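Local coordinates for beta chain (Acipenser persicus, PDB 6IYH), which probably carries oxygen in the blood as a heme-containing beta subunit of a four-chain hemoglobin, at residues Gln25-Leu30 with His60-Thr65; Thr65-Val70 with Asp107-Val112. All coordinates share one frame; numbering follows the deposited sequence.

Contact 1: residues Gln25-Leu30 with His60-Thr65; sequences QALVRL and HAHGKT. With HEM (protoporphyrin IX containing Fe), chain D.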
loop_
_atom_site.group_PDB
_atom_site.type_symbol
_atom_site.label_atom_id
_atom_site.label_comp_id
_atom_site.label_asym_id
_atom_site.label_seq_id
_atom_site.Cartn_x
_atom_site.Cartn_y
_atom_site.Cartn_z
ATOM N N GLN B 25 -6.369 7.928 -22.477
ATOM C CA GLN B 25 -4.941 8.084 -22.026
ATOM C C GLN B 25 -4.725 7.509 -20.640
ATOM O O GLN B 25 -3.693 6.827 -20.418
ATOM C CB GLN B 25 -4.449 9.485 -22.069
ATOM C CG GLN B 25 -4.364 9.989 -23.472
ATOM C CD GLN B 25 -3.957 11.441 -23.568
ATOM O OE1 GLN B 25 -3.167 11.950 -22.735
ATOM N NE2 GLN B 25 -4.343 12.075 -24.691
ATOM N N ALA B 26 -5.659 7.774 -19.710
ATOM C CA ALA B 26 -5.553 7.289 -18.392
ATOM C C ALA B 26 -5.639 5.750 -18.320
ATOM O O ALA B 26 -4.779 5.097 -17.616
ATOM C CB ALA B 26 -6.648 7.910 -17.464
ATOM N N LEU B 27 -6.584 5.162 -19.058
ATOM C CA LEU B 27 -6.670 3.692 -18.998
ATOM C C LEU B 27 -5.486 3.027 -19.717
ATOM O O LEU B 27 -5.041 1.953 -19.296
ATOM C CB LEU B 27 -7.979 3.239 -19.627
ATOM C CG LEU B 27 -8.258 1.757 -19.491
ATOM C CD1 LEU B 27 -8.220 1.274 -18.090
ATOM C CD2 LEU B 27 -9.651 1.432 -20.091
ATOM N N VAL B 28 -4.996 3.621 -20.822
ATOM C CA VAL B 28 -3.820 3.130 -21.478
ATOM C C VAL B 28 -2.653 3.038 -20.505
ATOM O O VAL B 28 -1.944 2.008 -20.438
ATOM C CB VAL B 28 -3.421 3.955 -22.711
ATOM C CG1 VAL B 28 -2.093 3.521 -23.243
ATOM C CG2 VAL B 28 -4.495 3.771 -23.768
ATOM N N ARG B 29 -2.435 4.136 -19.797
ATOM C CA ARG B 29 -1.401 4.165 -18.804
ATOM C C ARG B 29 -1.598 3.150 -17.735
ATOM O O ARG B 29 -0.612 2.499 -17.365
ATOM C CB ARG B 29 -1.150 5.569 -18.235
ATOM C CG ARG B 29 -0.528 6.538 -19.294
ATOM C CD ARG B 29 -0.469 7.951 -18.741
ATOM N NE ARG B 29 -0.083 8.843 -19.824
ATOM C CZ ARG B 29 1.187 9.092 -20.148
ATOM N NH1 ARG B 29 2.205 8.615 -19.423
ATOM N NH2 ARG B 29 1.440 9.846 -21.192
ATOM N N LEU B 30 -2.837 2.939 -17.247
ATOM C CA LEU B 30 -3.062 1.953 -16.262
ATOM C C LEU B 30 -2.578 0.583 -16.777
ATOM O O LEU B 30 -1.875 -0.181 -16.106
ATOM C CB LEU B 30 -4.528 1.868 -15.838
ATOM C CG LEU B 30 -4.815 0.793 -14.825
ATOM C CD1 LEU B 30 -4.296 1.158 -13.469
ATOM C CD2 LEU B 30 -6.277 0.463 -14.795
ATOM N N HIS B 60 -10.164 2.519 -25.565
ATOM C CA HIS B 60 -10.610 3.886 -25.695
ATOM C C HIS B 60 -12.034 4.057 -25.212
ATOM O O HIS B 60 -12.337 5.013 -24.439
ATOM C CB HIS B 60 -10.507 4.389 -27.095
ATOM C CG HIS B 60 -9.151 4.212 -27.705
ATOM N ND1 HIS B 60 -8.984 4.079 -29.068
ATOM C CD2 HIS B 60 -7.930 4.006 -27.163
ATOM C CE1 HIS B 60 -7.700 3.902 -29.333
ATOM N NE2 HIS B 60 -7.035 3.920 -28.190
ATOM N N ALA B 61 -12.971 3.199 -25.659
ATOM C CA ALA B 61 -14.330 3.332 -25.215
ATOM C C ALA B 61 -14.505 3.193 -23.702
ATOM O O ALA B 61 -15.293 3.914 -23.015
ATOM C CB ALA B 61 -15.225 2.315 -25.965
ATOM N N HIS B 62 -13.790 2.243 -23.137
ATOM C CA HIS B 62 -13.885 2.031 -21.710
ATOM C C HIS B 62 -13.309 3.190 -20.890
ATOM O O HIS B 62 -13.865 3.604 -19.872
ATOM C CB HIS B 62 -13.257 0.706 -21.221
ATOM C CG HIS B 62 -13.627 0.433 -19.819
ATOM N ND1 HIS B 62 -14.946 0.222 -19.454
ATOM C CD2 HIS B 62 -12.902 0.476 -18.657
ATOM C CE1 HIS B 62 -15.018 0.151 -18.142
ATOM N NE2 HIS B 62 -13.793 0.264 -17.632
ATOM N N GLY B 63 -12.213 3.721 -21.380
ATOM C CA GLY B 63 -11.604 4.884 -20.738
ATOM C C GLY B 63 -12.616 6.055 -20.717
ATOM O O GLY B 63 -12.731 6.772 -19.720
ATOM N N LYS B 64 -13.317 6.252 -21.816
ATOM C CA LYS B 64 -14.392 7.278 -21.801
ATOM C C LYS B 64 -15.464 6.982 -20.768
ATOM O O LYS B 64 -15.924 7.856 -20.062
ATOM C CB LYS B 64 -14.984 7.375 -23.215
ATOM C CG LYS B 64 -16.007 8.474 -23.420
ATOM C CD LYS B 64 -16.682 8.380 -24.797
ATOM C CE LYS B 64 -17.588 9.592 -24.934
ATOM N NZ LYS B 64 -18.059 9.831 -26.330
ATOM N N THR B 65 -15.913 5.747 -20.688
ATOM C CA THR B 65 -16.908 5.347 -19.660
ATOM C C THR B 65 -16.435 5.713 -18.244
ATOM O O THR B 65 -17.203 6.235 -17.425
ATOM C CB THR B 65 -17.242 3.844 -19.831
ATOM O OG1 THR B 65 -17.833 3.607 -21.138
ATOM C CG2 THR B 65 -18.152 3.312 -18.734
HETATM C CHA HEM D . -16.408 -1.289 -15.385
HETATM C CHB HEM D . -15.842 3.009 -13.321
HETATM C CHC HEM D . -11.445 1.608 -11.806
HETATM C CHD HEM D . -12.125 -2.748 -13.762
HETATM C C1A HEM D . -16.605 -0.015 -14.906
HETATM C C2A HEM D . -17.745 0.770 -15.261
HETATM C C3A HEM D . -17.585 1.963 -14.714
HETATM C C4A HEM D . -16.336 1.968 -14.036
HETATM C CMA HEM D . -18.552 3.144 -14.806
HETATM C CAA HEM D . -18.951 0.347 -16.081
HETATM C CBA HEM D . -20.048 -0.132 -15.135
HETATM C CGA HEM D . -21.333 -0.559 -15.831
HETATM O O1A HEM D . -21.378 -1.561 -16.575
HETATM O O2A HEM D . -22.386 0.080 -15.653
HETATM C C1B HEM D . -14.565 3.015 -12.722
HETATM C C2B HEM D . -14.015 4.126 -11.995
HETATM C C3B HEM D . -12.753 3.743 -11.646
HETATM C C4B HEM D . -12.602 2.348 -12.041
HETATM C CMB HEM D . -14.587 5.535 -11.761
HETATM C CAB HEM D . -11.672 4.440 -10.916
HETATM C CBB HEM D . -11.641 5.773 -10.736
HETATM C C1C HEM D . -11.173 0.331 -12.238
HETATM C C2C HEM D . -9.974 -0.449 -12.027
HETATM C C3C HEM D . -10.187 -1.702 -12.582
HETATM C C4C HEM D . -11.567 -1.721 -13.071
HETATM C CMC HEM D . -8.740 0.179 -11.482
HETATM C CAC HEM D . -9.274 -2.861 -12.746
HETATM C CBC HEM D . -7.966 -2.742 -12.475
HETATM C C1D HEM D . -13.359 -2.640 -14.429
HETATM C C2D HEM D . -13.858 -3.726 -15.255
HETATM C C3D HEM D . -15.077 -3.369 -15.683
HETATM C C4D HEM D . -15.245 -2.023 -15.130
HETATM C CMD HEM D . -13.177 -5.078 -15.483
HETATM C CAD HEM D . -16.017 -4.127 -16.608
HETATM C CBD HEM D . -15.425 -3.893 -18.029
HETATM C CGD HEM D . -16.171 -4.515 -19.199
HETATM O O1D HEM D . -17.078 -3.900 -19.788
HETATM O O2D HEM D . -15.809 -5.610 -19.622
HETATM N NA HEM D . -15.772 0.724 -14.177
HETATM N NB HEM D . -13.732 1.952 -12.655
HETATM N NC HEM D . -12.109 -0.506 -12.829
HETATM N ND HEM D . -14.205 -1.587 -14.313
HETATM FE FE HEM D . -13.995 0.106 -13.485
HETATM O O HOH W 1 -12.962 0.767 -15.167
#
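Water 1, between His62 and the heme iron, is gripped from two sides: His62 NE2 meets its oxygen at 2.6 Å, and the heme iron FE takes it as a ligand at 2.1 Å. The water lies in the plane of the imidazole, at its edge. Two more neighbours meet the ring at its rim. Leu27 CD2, which keeps clear of the water, comes in near the ring plane, 3.7 Å from His62 CD2, the two side chains crossing at about a right angle, while His62 CE1 rests 3.4 Å from HEM CHA. With CG anti to the backbone N (chi1 -169°), the ring reaches from helix 57-75 over the porphyrin; Phe41 meets it with planes inclined at about 55°. Were the imidazole of His62 cut back to an alanine, the iron-bound water would probably lose its histidine partner and a gap would be likely to open beside the Leu27 methyl. Behind the ring the two backbones come very close, Leu27 CA and Gly63 CA being 5.4 Å apart. Gly63 brings no side chain to this crossing, so Leu27 CB can settle 4.1 Å from Gly63 CA, and Leu27 CD2 lies 3.7 Å from Gly63 N. Farther along the helix, Thr65 CG2 touches the heme methyl CMA at 4.0 Å. Val59 also packs on Leu27, extending the apolar seam between helices 19-33 and 57-75. This is the close B/E helix crossing of the globin fold, with His62 as the distal histidine of the heme pocket and a water occupying the ligand side of the iron.

Contact 2: residues Thr65-Val70 with Asp107-Val112; sequences TVLDSV and DCLSIV. With HEM (protoporphyrin IX containing Fe), chain D; PGO (S-1,2-propanediol), chain E.
Beyond the Leu67-Leu109 contact, the flat porphyrin has Val66 over the same face that carries the iron-bound water, and Ser69 at its rim. Val66 CG1 stands 3.8 Å from HEM C2B with CG2 also over the ring system, so its two methyls cover the outer side of pyrrole B and the neighbouring meso carbon CHB; Ser69 OG sits against the methyl CMB at 3.7 Å. The other flat group, the Asp107 carboxylate, lies well away from the heme and holds a propanediol, probably from the crystallisation liquor: PGO O2 gives a short bond of 2.5 Å to Asp107 OD1, and PGO O1 one of 2.8 Å to Asp107 OD2. Between the two helices the meeting is purely apolar and light. Leu109, its CG trans to the backbone N (chi1 175°), extends both branches across: Leu109 CD1 touches Leu67 CD1 at 4.2 Å, and Leu109 CD2 reaches Val70 CG2 at 4.4 Å. Leu67 CA and Leu109 CA are 9.2 Å apart. Trp14 of helix 4-14 packs on Leu67 and Val70, and Val22 of helix 19-33 on Leu109, while Phe105, earlier on the same helix as Leu109, packs on Val66 and Leu67.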
loop_
_atom_site.group_PDB
_atom_site.type_symbol
_atom_site.label_atom_id
_atom_site.label_comp_id
_atom_site.label_asym_id
_atom_site.label_seq_id
_atom_site.Cartn_x
_atom_site.Cartn_y
_atom_site.Cartn_z
ATOM N N THR B 65 -15.913 5.747 -20.688
ATOM C CA THR B 65 -16.908 5.347 -19.660
ATOM C C THR B 65 -16.435 5.713 -18.244
ATOM O O THR B 65 -17.203 6.235 -17.425
ATOM C CB THR B 65 -17.242 3.844 -19.831
ATOM O OG1 THR B 65 -17.833 3.607 -21.138
ATOM C CG2 THR B 65 -18.152 3.312 -18.734
ATOM N N VAL B 66 -15.167 5.397 -17.927
ATOM C CA VAL B 66 -14.600 5.716 -16.619
ATOM C C VAL B 66 -14.614 7.237 -16.373
ATOM O O VAL B 66 -15.029 7.675 -15.321
ATOM C CB VAL B 66 -13.168 5.143 -16.467
ATOM C CG1 VAL B 66 -12.562 5.626 -15.159
ATOM C CG2 VAL B 66 -13.188 3.620 -16.487
ATOM N N LEU B 67 -14.203 8.031 -17.358
ATOM C CA LEU B 67 -14.134 9.457 -17.183
ATOM C C LEU B 67 -15.544 10.081 -17.046
ATOM O O LEU B 67 -15.747 10.952 -16.262
ATOM C CB LEU B 67 -13.277 10.093 -18.236
ATOM C CG LEU B 67 -11.852 10.361 -17.824
ATOM C CD1 LEU B 67 -11.883 11.565 -16.870
ATOM C CD2 LEU B 67 -11.213 9.137 -17.155
ATOM N N ASP B 68 -16.514 9.534 -17.746
ATOM C CA ASP B 68 -17.945 9.911 -17.508
ATOM C C ASP B 68 -18.415 9.673 -16.115
ATOM O O ASP B 68 -19.078 10.535 -15.549
ATOM C CB ASP B 68 -18.860 9.242 -18.528
ATOM C CG ASP B 68 -18.697 9.838 -19.897
ATOM O OD1 ASP B 68 -18.008 10.854 -19.989
ATOM O OD2 ASP B 68 -19.267 9.285 -20.879
ATOM N N SER B 69 -17.956 8.575 -15.486
ATOM C CA SER B 69 -18.223 8.260 -14.092
ATOM C C SER B 69 -17.528 9.195 -13.159
ATOM O O SER B 69 -18.064 9.559 -12.150
ATOM C CB SER B 69 -17.786 6.810 -13.846
ATOM O OG SER B 69 -18.099 6.394 -12.572
ATOM N N VAL B 70 -16.324 9.632 -13.506
ATOM C CA VAL B 70 -15.684 10.698 -12.733
ATOM C C VAL B 70 -16.581 11.937 -12.806
ATOM O O VAL B 70 -16.856 12.586 -11.813
ATOM C CB VAL B 70 -14.283 10.994 -13.299
ATOM C CG1 VAL B 70 -13.728 12.255 -12.629
ATOM C CG2 VAL B 70 -13.277 9.842 -13.070
ATOM N N ASP B 107 -3.629 7.745 -9.868
ATOM C CA ASP B 107 -2.338 8.305 -10.225
ATOM C C ASP B 107 -2.222 8.549 -11.704
ATOM O O ASP B 107 -1.633 9.595 -12.136
ATOM C CB ASP B 107 -1.191 7.369 -9.779
ATOM C CG ASP B 107 -0.985 7.313 -8.242
ATOM O OD1 ASP B 107 -1.515 8.167 -7.502
ATOM O OD2 ASP B 107 -0.130 6.419 -7.840
ATOM N N CYS B 108 -2.713 7.617 -12.541
ATOM C CA CYS B 108 -2.601 7.764 -13.977
ATOM C C CYS B 108 -3.457 8.958 -14.406
ATOM O O CYS B 108 -3.052 9.722 -15.255
ATOM C CB CYS B 108 -3.057 6.556 -14.756
ATOM S SG CYS B 108 -1.966 5.107 -14.516
ATOM N N LEU B 109 -4.595 9.144 -13.767
ATOM C CA LEU B 109 -5.501 10.274 -14.139
ATOM C C LEU B 109 -4.864 11.603 -13.814
ATOM O O LEU B 109 -4.846 12.518 -14.691
ATOM C CB LEU B 109 -6.853 10.101 -13.443
ATOM C CG LEU B 109 -7.807 11.284 -13.663
ATOM C CD1 LEU B 109 -8.073 11.522 -15.104
ATOM C CD2 LEU B 109 -9.105 11.072 -12.888
ATOM N N SER B 110 -4.260 11.723 -12.625
ATOM C CA SER B 110 -3.547 12.974 -12.282
ATOM C C SER B 110 -2.425 13.296 -13.260
ATOM O O SER B 110 -2.253 14.433 -13.697
ATOM C CB SER B 110 -3.029 12.934 -10.847
ATOM O OG SER B 110 -2.477 14.146 -10.466
ATOM N N ILE B 111 -1.620 12.283 -13.578
ATOM C CA ILE B 111 -0.582 12.381 -14.621
ATOM C C ILE B 111 -1.131 12.828 -15.949
ATOM O O ILE B 111 -0.573 13.695 -16.558
ATOM C CB ILE B 111 0.254 11.072 -14.691
ATOM C CG1 ILE B 111 1.108 10.939 -13.452
ATOM C CG2 ILE B 111 1.101 10.937 -15.914
ATOM C CD1 ILE B 111 1.751 9.574 -13.127
ATOM N N VAL B 112 -2.201 12.218 -16.406
ATOM C CA VAL B 112 -2.802 12.630 -17.649
ATOM C C VAL B 112 -3.300 14.126 -17.574
ATOM O O VAL B 112 -3.174 14.843 -18.586
ATOM C CB VAL B 112 -3.908 11.671 -18.069
ATOM C CG1 VAL B 112 -4.701 12.232 -19.260
ATOM C CG2 VAL B 112 -3.324 10.373 -18.479
HETATM C CHA HEM D . -16.408 -1.289 -15.385
HETATM C CHB HEM D . -15.842 3.009 -13.321
HETATM C CHC HEM D . -11.445 1.608 -11.806
HETATM C CHD HEM D . -12.125 -2.748 -13.762
HETATM C C1A HEM D . -16.605 -0.015 -14.906
HETATM C C2A HEM D . -17.745 0.770 -15.261
HETATM C C3A HEM D . -17.585 1.963 -14.714
HETATM C C4A HEM D . -16.336 1.968 -14.036
HETATM C CMA HEM D . -18.552 3.144 -14.806
HETATM C CAA HEM D . -18.951 0.347 -16.081
HETATM C CBA HEM D . -20.048 -0.132 -15.135
HETATM C CGA HEM D . -21.333 -0.559 -15.831
HETATM O O1A HEM D . -21.378 -1.561 -16.575
HETATM O O2A HEM D . -22.386 0.080 -15.653
HETATM C C1B HEM D . -14.565 3.015 -12.722
HETATM C C2B HEM D . -14.015 4.126 -11.995
HETATM C C3B HEM D . -12.753 3.743 -11.646
HETATM C C4B HEM D . -12.602 2.348 -12.041
HETATM C CMB HEM D . -14.587 5.535 -11.761
HETATM C CAB HEM D . -11.672 4.440 -10.916
HETATM C CBB HEM D . -11.641 5.773 -10.736
HETATM C C1C HEM D . -11.173 0.331 -12.238
HETATM C C2C HEM D . -9.974 -0.449 -12.027
HETATM C C3C HEM D . -10.187 -1.702 -12.582
HETATM C C4C HEM D . -11.567 -1.721 -13.071
HETATM C CMC HEM D . -8.740 0.179 -11.482
HETATM C CAC HEM D . -9.274 -2.861 -12.746
HETATM C CBC HEM D . -7.966 -2.742 -12.475
HETATM C C1D HEM D . -13.359 -2.640 -14.429
HETATM C C2D HEM D . -13.858 -3.726 -15.255
HETATM C C3D HEM D . -15.077 -3.369 -15.683
HETATM C C4D HEM D . -15.245 -2.023 -15.130
HETATM C CMD HEM D . -13.177 -5.078 -15.483
HETATM C CAD HEM D . -16.017 -4.127 -16.608
HETATM C CBD HEM D . -15.425 -3.893 -18.029
HETATM C CGD HEM D . -16.171 -4.515 -19.199
HETATM O O1D HEM D . -17.078 -3.900 -19.788
HETATM O O2D HEM D . -15.809 -5.610 -19.622
HETATM N NA HEM D . -15.772 0.724 -14.177
HETATM N NB HEM D . -13.732 1.952 -12.655
HETATM N NC HEM D . -12.109 -0.506 -12.829
HETATM N ND HEM D . -14.205 -1.587 -14.313
HETATM FE FE HEM D . -13.995 0.106 -13.485
HETATM C C1 PGO E . 0.987 7.363 -4.516
HETATM C C2 PGO E . -0.122 8.389 -4.833
HETATM C C3 PGO E . -0.338 9.272 -3.676
HETATM O O1 PGO E . 1.587 6.763 -5.693
HETATM O O2 PGO E . -1.451 7.869 -4.989
HETATM O O HOH W 1 -12.962 0.767 -15.167
#

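Overall arrangement
Both contacts run off helix 57-75 and share Thr65, with centres about 8 Å apart. Contact 1 sets that helix tightly against helix 19-33; contact 2 joins its next turns, more loosely, to helix 100-117. The two outer helices also pack on each other, closing a triangle: Cys108 SG lies 3.6 Å from Leu30 N, Cys108 CB is equally far from Ala26 O, and Val112 CG2 comes within 3.7 Å of Ala26 N. The heme ties the two together, since 60-65 supplies the distal histidine and 65-70 continues the pocket wall over the same porphyrin face. Both contacts also reach other subunits: Arg29 through hydrogen bonds and Ile111 through packing.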